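Local coordinates for antigen 43 (Escherichia coli, PDB 4KH3), which mediates bacterial clumping through Velcro-like self-association, and so probably contributes to aggregation and biofilm formation in uropathogenic E. coli, at residues A[190-195]-A[206-211]; A[201-206]-A[219-224]; A[226-231]-A[245-250]; A[239-244]-A[256-261]. All coordinates share one frame; numbering follows the deposited sequence.

Interaction 1 of 4, residues A[190-195]-A[206-211]; sequences GGDQTV and GGNQYV
Gln193 and Gln209 pair in register on two parallel strands, 192-195 and 208-211, with their side chains running alongside one another into the interior of the fold. From the backbone to its tip, Gln193 first passes the carbonyl of Asn208 with CB, loosely. CG is anti to the backbone N (chi1 170°), and the chain stays extended beyond it, carrying the amide straight inward. CD then lies 3.8 Å from Gln209 NE2, and OE1 takes the bond: Gln209 NE2 donates to Gln193 OE1 at 2.6 Å. The two amides are nearly coplanar, 16° apart, and OE1 also rests 3.3 Å from Gln209 CG. The other branch, Gln193 NE2, donates to Gln174 OE1 on strand 173-176 of the preceding coil, while Gln209 OE1 receives Thr220 OG1. This is a glutamine ladder, in which amides of successive coils, joined edge to edge, satisfy one another inside the helix. Further along the same face, Val195 CG2 packs 4.0 Å from Gln209 CG.

On the outer face, Asp192 OD1 comes to the edge of the Tyr210 ring, 3.6 Å from CE2. Backbone bonds join the strands between these two layers; among them Tyr210 N reaches Gln193 O at 2.7 Å. Beyond the strand starts, a water probably bridges Gly190 N and Gly206 O.

The pair forms neighbouring rungs on one face of the parallel beta-helix. Strand 173-176 flanks it on one side and strand 227-230 on the other, and Ala199 and Thr202 of strand 198-205 meet the two glutamines from across the interior.

Interaction 2 of 4, residues A[201-206]-A[219-224]; sequences NTRLEG and ETLINR
Thr202 and Thr220, Arg203 and Leu221, Leu204 and Ile222 pair in register on parallel strands, joined by four backbone bonds. Thr202 N goes to Glu219 O, Leu221 N to Thr202 O at 2.6 Å, Leu204 N to Leu221 O, and Asn223 N to Leu204 O. That last carbonyl also receives a weak bond from Gly206 N, which closes an inverse gamma turn centred on Glu205.

Among direct side-chain bonds, Asn223 ND2 donates to Glu205 OE1 at 2.8 Å, meeting the syn side of the carboxylate 26° out of its plane. The glutamate chain bends at chi2 (65°), and this turns the carboxylate toward the asparagine amide, the two planes 62° apart. The other amide atom, Asn223 OD1, accepts from Asn242 ND2 one coil further on.

These are successive rungs of a three-faced parallel beta-helix. The chain rounds a corner at Asn201 and again at Glu219, both with positive phi, and the two corners lie in register, Asn201 beside Glu219; there Asn201 OD1 lies 3.3 Å from Glu219 CB.

Waters supply further bridges. One sits 2.7 Å from Thr202 OG1 and donates to Thr220 OG1, whose stronger partner is Gln209 OE1. Another, in the plane of the Arg203 guanidinium at its edge, accepts from Arg203 NE at 2.7 Å and from Asn223 ND2.

Apolar packing lies on the inner face, where Leu204 CD1 touches Thr220 CG2 at 3.8 Å and Ile222 CG1 at 4.2 Å. On the outer face, the Leu221 side chain runs alongside Arg203, its CD2 nearest NE.

Interaction 3 of 4, residues A[226-231]-A[245-250]; sequences GWQVIK and GKLQVN. With MLI (malonate ion), chain F.
Trp227 meets Gln248 and Lys246 on the outer face of strands 227-230 and 246-249. With CG anti to the backbone N (chi1 -168°), the indole leans across to the second strand. Its NE1 makes a weak hydrogen bond to Gln248 OE1 at 3.3 Å; the oxygen lies in the ring plane, but the amide itself is turned 59° against the indole. Lys246 runs alongside, its CD 3.6 Å from Trp227 NE1, while its ammonium is too distant for more than a weak cation-pi attraction. Val229 CG2 lies over one ring face, displaced toward the rim.

Past the indole a malonate, probably from the crystallisation liquor, is caught at the strand ends. Lys231 NZ gives it a hydrogen bond at 2.9 Å to O8, and Asn250 ND2 adds weak ones to O8 and O9.

What sets these residues side by side is the parallel register of adjacent beta-helix coils: Gln248 N bonds to Gln228 O at 2.8 Å and Ile230 N to Gln248 O at 2.7 Å, and the side chains alternate outward and inward. Inward, Leu247 CD1 packs 3.4 Å from Gln228 OE1 and 4.1 Å from Ile230 CG1. The buried Gln228 amide is held from beyond the two strands: OE1 accepts from Thr239 OG1, and NE2 gives Gln209 OE1 a weak bond.

Interaction 4 of 4, residues A[239-244]-A[256-261]; sequences TTINQK and SDVTQN
The amides of Asn242 and Asn261 lie side by side with their planes 17° apart, joined edge to edge. Asn261 ND2 donates to Asn242 OD1 at 2.7 Å. The acceptor lies in the amide plane of Asn261, whereas the donor is tilted 23° from the carbonyl plane of Asn242. Thr240 CG2 approaches Asn261 ND2 obliquely from one side of the amide plane, at 3.8 Å.

The parallel strands that carry these amides are bonded through Thr259 N to Thr239 O (2.7 Å), Ile241 N to Thr259 O, and Asn261 N to Ile241 O (2.9 Å). On the inner face, Ile241 has CG1 anti to the carbonyl carbon (chi1 -45°), and its CD1 reaches Val258 CG1 at 3.7 Å and Gln260 CB at 4.0 Å. Leu247 closes over Ile241 and Val258 from the next face. On the outer face, Thr240 and Thr259 simply run alongside each other.

Asn223, Asn242 and Asn261 thus form an asparagine ladder, one residue per coil at the same turn, a feature well known from parallel beta-helices of the pectate-lyase type.

Overall arrangement
Starting from the N terminus, interaction 1 closes a loop of one coil, bringing 206-211 back beside 190-195. Interaction 2 opens within that loop at 201-206 and closes beyond it at 219-224, so the two cross and share Gly206. Interactions 3 and 4 repeat the pattern further on: 226-231 returns at 245-250, while 239-244, inside that loop, pairs with 256-261. The second pair begins only after the first has closed. Strands 208-211 and 227-230 neighbour each other on one face, as do 216-222 and 240-241 on another; the alternating contacts thereby zip consecutive coils together along different faces of the beta-helix, with inward side chains meeting between them.

Interaction 1 of 4, residues A[190-195]-A[206-211]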
loop_
_atom_site.group_PDB
_atom_site.type_symbol
_atom_site.label_atom_id
_atom_site.label_comp_id
_atom_site.label_asym_id
_atom_site.label_seq_id
_atom_site.Cartn_x
_atom_site.Cartn_y
_atom_site.Cartn_z
ATOM N N GLY A 190 10.595 4.078 4.534
ATOM C CA GLY A 190 10.231 4.509 5.881
ATOM C C GLY A 190 9.979 6.007 6.046
ATOM O O GLY A 190 9.765 6.492 7.168
ATOM N N GLY A 191 10.007 6.747 4.935
ATOM C CA GLY A 191 9.583 8.135 4.937
ATOM C C GLY A 191 8.259 8.333 4.208
ATOM O O GLY A 191 7.917 7.568 3.298
ATOM N N ASP A 192 7.533 9.377 4.598
ATOM C CA ASP A 192 6.172 9.620 4.144
ATOM C C ASP A 192 6.024 11.082 3.762
ATOM O O ASP A 192 6.566 11.959 4.433
ATOM C CB ASP A 192 5.162 9.372 5.280
ATOM C CG ASP A 192 5.241 7.982 5.846
ATOM O OD1 ASP A 192 5.209 7.007 5.067
ATOM O OD2 ASP A 192 5.317 7.860 7.085
ATOM N N GLN A 193 5.256 11.329 2.709
ATOM C CA GLN A 193 4.758 12.657 2.401
ATOM C C GLN A 193 3.239 12.575 2.235
ATOM O O GLN A 193 2.721 11.709 1.525
ATOM C CB GLN A 193 5.396 13.163 1.126
ATOM C CG GLN A 193 4.809 14.421 0.561
ATOM C CD GLN A 193 5.339 14.683 -0.838
ATOM O OE1 GLN A 193 5.078 13.912 -1.766
ATOM N NE2 GLN A 193 6.106 15.754 -0.990
ATOM N N THR A 194 2.539 13.462 2.930
ATOM C CA THR A 194 1.099 13.526 2.901
ATOM C C THR A 194 0.770 14.790 2.148
ATOM O O THR A 194 1.229 15.866 2.520
ATOM C CB THR A 194 0.530 13.662 4.321
ATOM O OG1 THR A 194 1.023 12.595 5.134
ATOM C CG2 THR A 194 -0.983 13.617 4.296
ATOM N N VAL A 195 -0.026 14.668 1.097
ATOM C CA VAL A 195 -0.292 15.799 0.222
ATOM C C VAL A 195 -1.739 16.291 0.294
ATOM O O VAL A 195 -2.637 15.654 -0.241
ATOM C CB VAL A 195 0.011 15.433 -1.237
ATOM C CG1 VAL A 195 -0.209 16.634 -2.143
ATOM C CG2 VAL A 195 1.435 14.886 -1.364
ATOM N N GLY A 206 11.738 3.976 -2.376
ATOM C CA GLY A 206 11.279 3.095 -1.317
ATOM C C GLY A 206 10.253 3.749 -0.401
ATOM O O GLY A 206 9.613 3.084 0.426
ATOM N N GLY A 207 10.095 5.064 -0.542
ATOM C CA GLY A 207 9.218 5.819 0.336
ATOM C C GLY A 207 7.763 5.884 -0.107
ATOM O O GLY A 207 7.380 5.332 -1.149
ATOM N N ASN A 208 6.952 6.574 0.691
ATOM C CA ASN A 208 5.511 6.639 0.456
ATOM C C ASN A 208 5.039 8.056 0.215
ATOM O O ASN A 208 5.524 9.000 0.847
ATOM C CB ASN A 208 4.751 6.072 1.654
ATOM C CG ASN A 208 5.097 4.613 1.935
ATOM O OD1 ASN A 208 5.686 3.921 1.104
ATOM N ND2 ASN A 208 4.707 4.138 3.100
ATOM N N GLN A 209 4.092 8.204 -0.701
ATOM C CA GLN A 209 3.405 9.468 -0.877
ATOM C C GLN A 209 1.892 9.238 -0.848
ATOM O O GLN A 209 1.355 8.424 -1.615
ATOM C CB GLN A 209 3.817 10.134 -2.182
ATOM C CG GLN A 209 3.032 11.396 -2.469
ATOM C CD GLN A 209 3.252 11.923 -3.873
ATOM O OE1 GLN A 209 2.857 11.294 -4.860
ATOM N NE2 GLN A 209 3.886 13.077 -3.966
ATOM N N TYR A 210 1.220 9.943 0.059
ATOM C CA TYR A 210 -0.226 9.846 0.218
ATOM C C TYR A 210 -0.876 11.143 -0.238
ATOM O O TYR A 210 -0.672 12.210 0.345
ATOM C CB TYR A 210 -0.610 9.578 1.672
ATOM C CG TYR A 210 0.108 8.416 2.304
ATOM C CD1 TYR A 210 -0.356 7.125 2.152
ATOM C CD2 TYR A 210 1.233 8.616 3.086
ATOM C CE1 TYR A 210 0.287 6.057 2.745
ATOM C CE2 TYR A 210 1.887 7.556 3.689
ATOM C CZ TYR A 210 1.412 6.275 3.508
ATOM O OH TYR A 210 2.062 5.201 4.094
ATOM N N VAL A 211 -1.661 11.040 -1.298
ATOM C CA VAL A 211 -2.340 12.187 -1.848
ATOM C C VAL A 211 -3.771 12.156 -1.355
ATOM O O VAL A 211 -4.557 11.277 -1.728
ATOM C CB VAL A 211 -2.322 12.153 -3.369
ATOM C CG1 VAL A 211 -2.993 13.405 -3.922
ATOM C CG2 VAL A 211 -0.870 12.006 -3.859
HETATM O O HOH W 1 8.327 2.821 3.031
#

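Interaction 2 of 4, residues A[201-206]-A[219-224]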
loop_
_atom_site.group_PDB
_atom_site.type_symbol
_atom_site.label_atom_id
_atom_site.label_comp_id
_atom_site.label_asym_id
_atom_site.label_seq_id
_atom_site.Cartn_x
_atom_site.Cartn_y
_atom_site.Cartn_z
ATOM N N ASN A 201 7.336 16.725 -8.713
ATOM C CA ASN A 201 8.614 16.006 -8.837
ATOM C C ASN A 201 9.046 15.309 -7.551
ATOM O O ASN A 201 9.894 15.791 -6.816
ATOM C CB ASN A 201 9.732 16.926 -9.340
ATOM C CG ASN A 201 9.295 17.766 -10.526
ATOM O OD1 ASN A 201 8.714 17.253 -11.478
ATOM N ND2 ASN A 201 9.568 19.063 -10.471
ATOM N N THR A 202 8.451 14.161 -7.293
ATOM C CA THR A 202 8.721 13.415 -6.094
ATOM C C THR A 202 9.271 12.066 -6.500
ATOM O O THR A 202 8.705 11.372 -7.350
ATOM C CB THR A 202 7.437 13.234 -5.261
ATOM O OG1 THR A 202 6.851 14.515 -5.012
ATOM C CG2 THR A 202 7.737 12.558 -3.945
ATOM N N ARG A 203 10.395 11.708 -5.900
ATOM C CA ARG A 203 11.040 10.457 -6.192
ATOM C C ARG A 203 10.859 9.530 -4.995
ATOM O O ARG A 203 11.369 9.791 -3.915
ATOM C CB ARG A 203 12.516 10.699 -6.494
ATOM C CG ARG A 203 13.259 9.480 -6.981
ATOM C CD ARG A 203 14.738 9.761 -7.050
ATOM N NE ARG A 203 15.287 9.950 -8.399
ATOM C CZ ARG A 203 15.853 11.076 -8.827
ATOM N NH1 ARG A 203 15.914 12.143 -8.032
ATOM N NH2 ARG A 203 16.371 11.144 -10.048
ATOM N N LEU A 204 10.101 8.461 -5.178
ATOM C CA LEU A 204 9.890 7.531 -4.085
ATOM C C LEU A 204 10.938 6.436 -4.175
ATOM O O LEU A 204 10.765 5.449 -4.900
ATOM C CB LEU A 204 8.479 6.952 -4.127
ATOM C CG LEU A 204 7.365 7.998 -4.150
ATOM C CD1 LEU A 204 5.986 7.333 -4.201
ATOM C CD2 LEU A 204 7.487 8.940 -2.943
ATOM N N GLU A 205 12.043 6.642 -3.460
ATOM C CA GLU A 205 13.131 5.681 -3.409
ATOM C C GLU A 205 12.853 4.692 -2.269
ATOM O O GLU A 205 13.608 4.597 -1.309
ATOM C CB GLU A 205 14.454 6.424 -3.195
ATOM C CG GLU A 205 15.692 5.602 -3.488
ATOM C CD GLU A 205 15.811 5.203 -4.959
ATOM O OE1 GLU A 205 15.324 5.948 -5.832
ATOM O OE2 GLU A 205 16.399 4.137 -5.237
ATOM N N GLY A 206 11.738 3.976 -2.376
ATOM C CA GLY A 206 11.279 3.095 -1.317
ATOM C C GLY A 206 10.253 3.749 -0.401
ATOM O O GLY A 206 9.613 3.084 0.426
ATOM N N GLU A 219 4.295 14.350 -11.534
ATOM C CA GLU A 219 5.609 13.766 -11.755
ATOM C C GLU A 219 6.134 13.020 -10.533
ATOM O O GLU A 219 7.223 13.307 -10.038
ATOM C CB GLU A 219 6.618 14.828 -12.207
ATOM C CG GLU A 219 6.558 15.162 -13.688
ATOM C CD GLU A 219 5.588 16.288 -13.988
ATOM O OE1 GLU A 219 5.227 17.034 -13.046
ATOM O OE2 GLU A 219 5.194 16.426 -15.165
ATOM N N THR A 220 5.346 12.079 -10.027
ATOM C CA THR A 220 5.851 11.201 -8.989
ATOM C C THR A 220 6.559 10.042 -9.655
ATOM O O THR A 220 6.027 9.408 -10.561
ATOM C CB THR A 220 4.751 10.710 -8.040
ATOM O OG1 THR A 220 4.240 11.825 -7.305
ATOM C CG2 THR A 220 5.307 9.699 -7.046
ATOM N N LEU A 221 7.786 9.794 -9.223
ATOM C CA LEU A 221 8.584 8.722 -9.762
ATOM C C LEU A 221 8.703 7.622 -8.710
ATOM O O LEU A 221 9.308 7.813 -7.651
ATOM C CB LEU A 221 9.940 9.275 -10.157
ATOM C CG LEU A 221 11.012 8.289 -10.591
ATOM C CD1 LEU A 221 10.520 7.447 -11.765
ATOM C CD2 LEU A 221 12.263 9.072 -10.941
ATOM N N ILE A 222 8.093 6.479 -8.992
ATOM C CA ILE A 222 7.996 5.408 -8.012
ATOM C C ILE A 222 9.041 4.344 -8.289
ATOM O O ILE A 222 8.839 3.468 -9.134
ATOM C CB ILE A 222 6.600 4.732 -8.026
ATOM C CG1 ILE A 222 5.481 5.769 -8.100
ATOM C CG2 ILE A 222 6.414 3.859 -6.802
ATOM C CD1 ILE A 222 4.084 5.144 -8.140
ATOM N N ASN A 223 10.163 4.414 -7.585
ATOM C CA ASN A 223 11.176 3.392 -7.751
ATOM C C ASN A 223 10.865 2.190 -6.865
ATOM O O ASN A 223 9.805 2.137 -6.235
ATOM C CB ASN A 223 12.564 3.950 -7.490
ATOM C CG ASN A 223 12.996 4.928 -8.558
ATOM O OD1 ASN A 223 12.676 4.753 -9.724
ATOM N ND2 ASN A 223 13.726 5.959 -8.166
ATOM N N ARG A 224 11.781 1.228 -6.834
ATOM C CA ARG A 224 11.578 -0.012 -6.104
ATOM C C ARG A 224 11.063 0.168 -4.662
ATOM O O ARG A 224 11.603 0.961 -3.875
ATOM C CB ARG A 224 12.862 -0.844 -6.110
ATOM C CG ARG A 224 12.646 -2.249 -5.564
ATOM C CD ARG A 224 13.910 -2.812 -4.938
ATOM N NE ARG A 224 14.644 -3.678 -5.851
ATOM C CZ ARG A 224 14.516 -5.001 -5.893
ATOM N NH1 ARG A 224 13.674 -5.620 -5.066
ATOM N NH2 ARG A 224 15.235 -5.706 -6.760
HETATM O O HOH W 2 5.026 14.371 -7.029
HETATM O O HOH W 3 15.529 7.722 -9.816
HETATM O O HOH W 4 14.037 2.428 -4.102
#

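Interaction 3 of 4, residues A[226-231]-A[245-250]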
loop_
_atom_site.group_PDB
_atom_site.type_symbol
_atom_site.label_atom_id
_atom_site.label_comp_id
_atom_site.label_asym_id
_atom_site.label_seq_id
_atom_site.Cartn_x
_atom_site.Cartn_y
_atom_site.Cartn_z
ATOM N N GLY A 226 8.714 1.731 -3.653
ATOM C CA GLY A 226 7.965 2.963 -3.525
ATOM C C GLY A 226 6.464 2.712 -3.583
ATOM O O GLY A 226 5.993 1.737 -4.167
ATOM N N TRP A 227 5.707 3.614 -2.990
ATOM C CA TRP A 227 4.273 3.458 -2.911
ATOM C C TRP A 227 3.596 4.826 -3.036
ATOM O O TRP A 227 3.732 5.673 -2.146
ATOM C CB TRP A 227 3.932 2.808 -1.574
ATOM C CG TRP A 227 2.508 2.310 -1.439
ATOM C CD1 TRP A 227 1.670 1.926 -2.442
ATOM C CD2 TRP A 227 1.770 2.152 -0.218
ATOM N NE1 TRP A 227 0.456 1.540 -1.924
ATOM C CE2 TRP A 227 0.495 1.653 -0.560
ATOM C CE3 TRP A 227 2.070 2.368 1.133
ATOM C CZ2 TRP A 227 -0.487 1.376 0.395
ATOM C CZ3 TRP A 227 1.091 2.089 2.090
ATOM C CH2 TRP A 227 -0.169 1.596 1.713
ATOM N N GLN A 228 2.902 5.063 -4.149
ATOM C CA GLN A 228 2.092 6.271 -4.274
ATOM C C GLN A 228 0.619 5.924 -4.079
ATOM O O GLN A 228 0.093 5.058 -4.766
ATOM C CB GLN A 228 2.294 6.960 -5.627
ATOM C CG GLN A 228 1.476 8.237 -5.745
ATOM C CD GLN A 228 1.608 8.911 -7.084
ATOM O OE1 GLN A 228 1.803 8.253 -8.109
ATOM N NE2 GLN A 228 1.491 10.240 -7.091
ATOM N N VAL A 229 -0.038 6.590 -3.134
ATOM C CA VAL A 229 -1.423 6.271 -2.802
ATOM C C VAL A 229 -2.304 7.461 -3.109
ATOM O O VAL A 229 -2.107 8.547 -2.551
ATOM C CB VAL A 229 -1.595 5.909 -1.314
ATOM C CG1 VAL A 229 -3.063 5.668 -0.994
ATOM C CG2 VAL A 229 -0.776 4.689 -0.969
ATOM N N ILE A 230 -3.266 7.266 -4.007
ATOM C CA ILE A 230 -4.220 8.322 -4.321
ATOM C C ILE A 230 -5.554 8.034 -3.646
ATOM O O ILE A 230 -6.294 7.135 -4.059
ATOM C CB ILE A 230 -4.415 8.472 -5.827
ATOM C CG1 ILE A 230 -3.055 8.450 -6.541
ATOM C CG2 ILE A 230 -5.128 9.766 -6.128
ATOM C CD1 ILE A 230 -2.154 9.585 -6.132
ATOM N N LYS A 231 -5.842 8.775 -2.582
ATOM C CA LYS A 231 -7.099 8.617 -1.861
ATOM C C LYS A 231 -8.268 9.201 -2.653
ATOM O O LYS A 231 -8.074 9.829 -3.712
ATOM C CB LYS A 231 -7.001 9.247 -0.469
ATOM C CG LYS A 231 -6.024 8.503 0.470
ATOM C CD LYS A 231 -6.122 9.004 1.900
ATOM C CE LYS A 231 -6.171 7.851 2.890
ATOM N NZ LYS A 231 -5.211 6.765 2.532
ATOM N N GLY A 245 7.840 -0.872 -7.843
ATOM C CA GLY A 245 7.146 0.263 -7.261
ATOM C C GLY A 245 5.659 0.009 -7.400
ATOM O O GLY A 245 5.234 -0.814 -8.211
ATOM N N LYS A 246 4.856 0.697 -6.605
ATOM C CA LYS A 246 3.423 0.471 -6.652
ATOM C C LYS A 246 2.649 1.771 -6.648
ATOM O O LYS A 246 2.866 2.637 -5.792
ATOM C CB LYS A 246 2.975 -0.403 -5.484
ATOM C CG LYS A 246 1.464 -0.511 -5.341
ATOM C CD LYS A 246 1.095 -1.274 -4.072
ATOM C CE LYS A 246 1.672 -2.679 -4.090
ATOM N NZ LYS A 246 1.305 -3.489 -2.885
ATOM N N LEU A 247 1.745 1.907 -7.614
ATOM C CA LEU A 247 0.772 2.983 -7.577
ATOM C C LEU A 247 -0.575 2.404 -7.175
ATOM O O LEU A 247 -1.021 1.412 -7.726
ATOM C CB LEU A 247 0.663 3.662 -8.935
ATOM C CG LEU A 247 -0.560 4.570 -9.025
ATOM C CD1 LEU A 247 -0.425 5.737 -8.035
ATOM C CD2 LEU A 247 -0.726 5.052 -10.448
ATOM N N GLN A 248 -1.215 3.024 -6.200
ATOM C CA GLN A 248 -2.508 2.579 -5.729
ATOM C C GLN A 248 -3.512 3.734 -5.803
ATOM O O GLN A 248 -3.320 4.794 -5.182
ATOM C CB GLN A 248 -2.390 2.062 -4.297
ATOM C CG GLN A 248 -3.706 1.628 -3.682
ATOM C CD GLN A 248 -3.518 0.903 -2.357
ATOM O OE1 GLN A 248 -2.547 0.156 -2.158
ATOM N NE2 GLN A 248 -4.442 1.131 -1.439
ATOM N N VAL A 249 -4.573 3.531 -6.577
ATOM C CA VAL A 249 -5.597 4.556 -6.759
ATOM C C VAL A 249 -6.909 4.063 -6.185
ATOM O O VAL A 249 -7.517 3.154 -6.734
ATOM C CB VAL A 249 -5.790 4.901 -8.244
ATOM C CG1 VAL A 249 -6.719 6.087 -8.392
ATOM C CG2 VAL A 249 -4.447 5.211 -8.891
ATOM N N ASN A 250 -7.329 4.635 -5.058
ATOM C CA ASN A 250 -8.564 4.211 -4.414
ATOM C C ASN A 250 -9.776 4.661 -5.198
ATOM O O ASN A 250 -9.676 5.500 -6.106
ATOM C CB ASN A 250 -8.691 4.798 -3.010
ATOM C CG ASN A 250 -7.645 4.294 -2.072
ATOM O OD1 ASN A 250 -6.985 3.292 -2.343
ATOM N ND2 ASN A 250 -7.490 4.976 -0.940
HETATM C C1 MLI F . -4.305 2.151 1.645
HETATM C C2 MLI F . -3.384 2.634 2.713
HETATM C C3 MLI F . -5.090 3.196 0.927
HETATM O O6 MLI F . -3.057 3.859 2.762
HETATM O O7 MLI F . -2.945 1.809 3.565
HETATM O O8 MLI F . -5.668 4.116 1.572
HETATM O O9 MLI F . -5.168 3.158 -0.329
#

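Interaction 4 of 4, residues A[239-244]-A[256-261]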
loop_
_atom_site.group_PDB
_atom_site.type_symbol
_atom_site.label_atom_id
_atom_site.label_comp_id
_atom_site.label_asym_id
_atom_site.label_seq_id
_atom_site.Cartn_x
_atom_site.Cartn_y
_atom_site.Cartn_z
ATOM N N THR A 239 2.587 9.974 -13.341
ATOM C CA THR A 239 3.249 9.047 -12.457
ATOM C C THR A 239 4.031 8.074 -13.315
ATOM O O THR A 239 3.592 7.685 -14.399
ATOM C CB THR A 239 2.227 8.303 -11.577
ATOM O OG1 THR A 239 1.770 9.185 -10.546
ATOM C CG2 THR A 239 2.832 7.058 -10.938
ATOM N N THR A 240 5.211 7.705 -12.841
ATOM C CA THR A 240 5.969 6.643 -13.463
ATOM C C THR A 240 6.133 5.572 -12.408
ATOM O O THR A 240 6.592 5.853 -11.306
ATOM C CB THR A 240 7.347 7.145 -13.948
ATOM O OG1 THR A 240 7.153 8.050 -15.035
ATOM C CG2 THR A 240 8.214 5.998 -14.409
ATOM N N ILE A 241 5.729 4.352 -12.739
ATOM C CA ILE A 241 5.889 3.230 -11.841
ATOM C C ILE A 241 7.008 2.367 -12.389
ATOM O O ILE A 241 6.890 1.795 -13.475
ATOM C CB ILE A 241 4.624 2.364 -11.787
ATOM C CG1 ILE A 241 3.363 3.224 -11.676
ATOM C CG2 ILE A 241 4.705 1.366 -10.639
ATOM C CD1 ILE A 241 2.083 2.433 -11.949
ATOM N N ASN A 242 8.102 2.266 -11.652
ATOM C CA ASN A 242 9.177 1.375 -12.068
ATOM C C ASN A 242 9.041 -0.015 -11.473
ATOM O O ASN A 242 8.094 -0.294 -10.727
ATOM C CB ASN A 242 10.535 1.982 -11.759
ATOM C CG ASN A 242 10.927 3.022 -12.774
ATOM O OD1 ASN A 242 10.705 2.838 -13.965
ATOM N ND2 ASN A 242 11.485 4.135 -12.312
ATOM N N GLN A 243 9.985 -0.886 -11.808
ATOM C CA GLN A 243 9.923 -2.256 -11.342
ATOM C C GLN A 243 9.818 -2.325 -9.818
ATOM O O GLN A 243 10.644 -1.753 -9.103
ATOM C CB GLN A 243 11.136 -3.041 -11.832
ATOM C CG GLN A 243 10.945 -4.544 -11.695
ATOM C CD GLN A 243 12.235 -5.322 -11.809
ATOM O OE1 GLN A 243 13.277 -4.780 -12.185
ATOM N NE2 GLN A 243 12.174 -6.604 -11.476
ATOM N N LYS A 244 8.780 -3.008 -9.336
ATOM C CA LYS A 244 8.534 -3.207 -7.897
ATOM C C LYS A 244 8.144 -1.942 -7.117
ATOM O O LYS A 244 8.115 -1.945 -5.884
ATOM C CB LYS A 244 9.684 -3.971 -7.215
ATOM C CG LYS A 244 9.555 -5.494 -7.352
ATOM C CD LYS A 244 10.897 -6.218 -7.217
ATOM C CE LYS A 244 10.864 -7.606 -7.877
ATOM N NZ LYS A 244 9.947 -8.571 -7.187
ATOM N N SER A 256 -3.762 10.262 -14.019
ATOM C CA SER A 256 -3.639 10.306 -15.460
ATOM C C SER A 256 -2.170 10.333 -15.876
ATOM O O SER A 256 -1.300 10.719 -15.082
ATOM C CB SER A 256 -4.365 11.524 -16.010
ATOM O OG SER A 256 -4.044 12.690 -15.273
ATOM N N ASP A 257 -1.914 9.913 -17.118
ATOM C CA ASP A 257 -0.574 9.878 -17.687
ATOM C C ASP A 257 0.348 9.012 -16.844
ATOM O O ASP A 257 1.498 9.369 -16.557
ATOM C CB ASP A 257 -0.014 11.284 -17.862
ATOM C CG ASP A 257 -0.641 12.008 -19.031
ATOM O OD1 ASP A 257 -0.789 11.382 -20.098
ATOM O OD2 ASP A 257 -0.996 13.195 -18.885
ATOM N N VAL A 258 -0.182 7.868 -16.442
ATOM C CA VAL A 258 0.590 6.901 -15.704
ATOM C C VAL A 258 1.448 6.135 -16.693
ATOM O O VAL A 258 0.931 5.493 -17.602
ATOM C CB VAL A 258 -0.331 5.933 -14.956
ATOM C CG1 VAL A 258 0.471 4.796 -14.338
ATOM C CG2 VAL A 258 -1.139 6.690 -13.903
ATOM N N THR A 259 2.763 6.226 -16.533
ATOM C CA THR A 259 3.666 5.381 -17.300
ATOM C C THR A 259 4.050 4.215 -16.423
ATOM O O THR A 259 4.824 4.358 -15.475
ATOM C CB THR A 259 4.918 6.135 -17.741
ATOM O OG1 THR A 259 4.539 7.226 -18.593
ATOM C CG2 THR A 259 5.856 5.209 -18.487
ATOM N N GLN A 260 3.473 3.064 -16.728
ATOM C CA GLN A 260 3.689 1.863 -15.945
ATOM C C GLN A 260 4.712 0.989 -16.652
ATOM O O GLN A 260 4.393 0.332 -17.650
ATOM C CB GLN A 260 2.360 1.118 -15.766
ATOM C CG GLN A 260 2.486 -0.259 -15.138
ATOM C CD GLN A 260 1.135 -0.917 -14.955
ATOM O OE1 GLN A 260 0.138 -0.239 -14.715
ATOM N NE2 GLN A 260 1.092 -2.236 -15.078
ATOM N N ASN A 261 5.948 1.005 -16.150
ATOM C CA ASN A 261 7.014 0.186 -16.722
ATOM C C ASN A 261 6.890 -1.246 -16.269
ATOM O O ASN A 261 6.126 -1.547 -15.335
ATOM C CB ASN A 261 8.393 0.741 -16.367
ATOM C CG ASN A 261 8.659 2.070 -17.031
ATOM O OD1 ASN A 261 8.241 2.300 -18.171
ATOM N ND2 ASN A 261 9.325 2.968 -16.320
#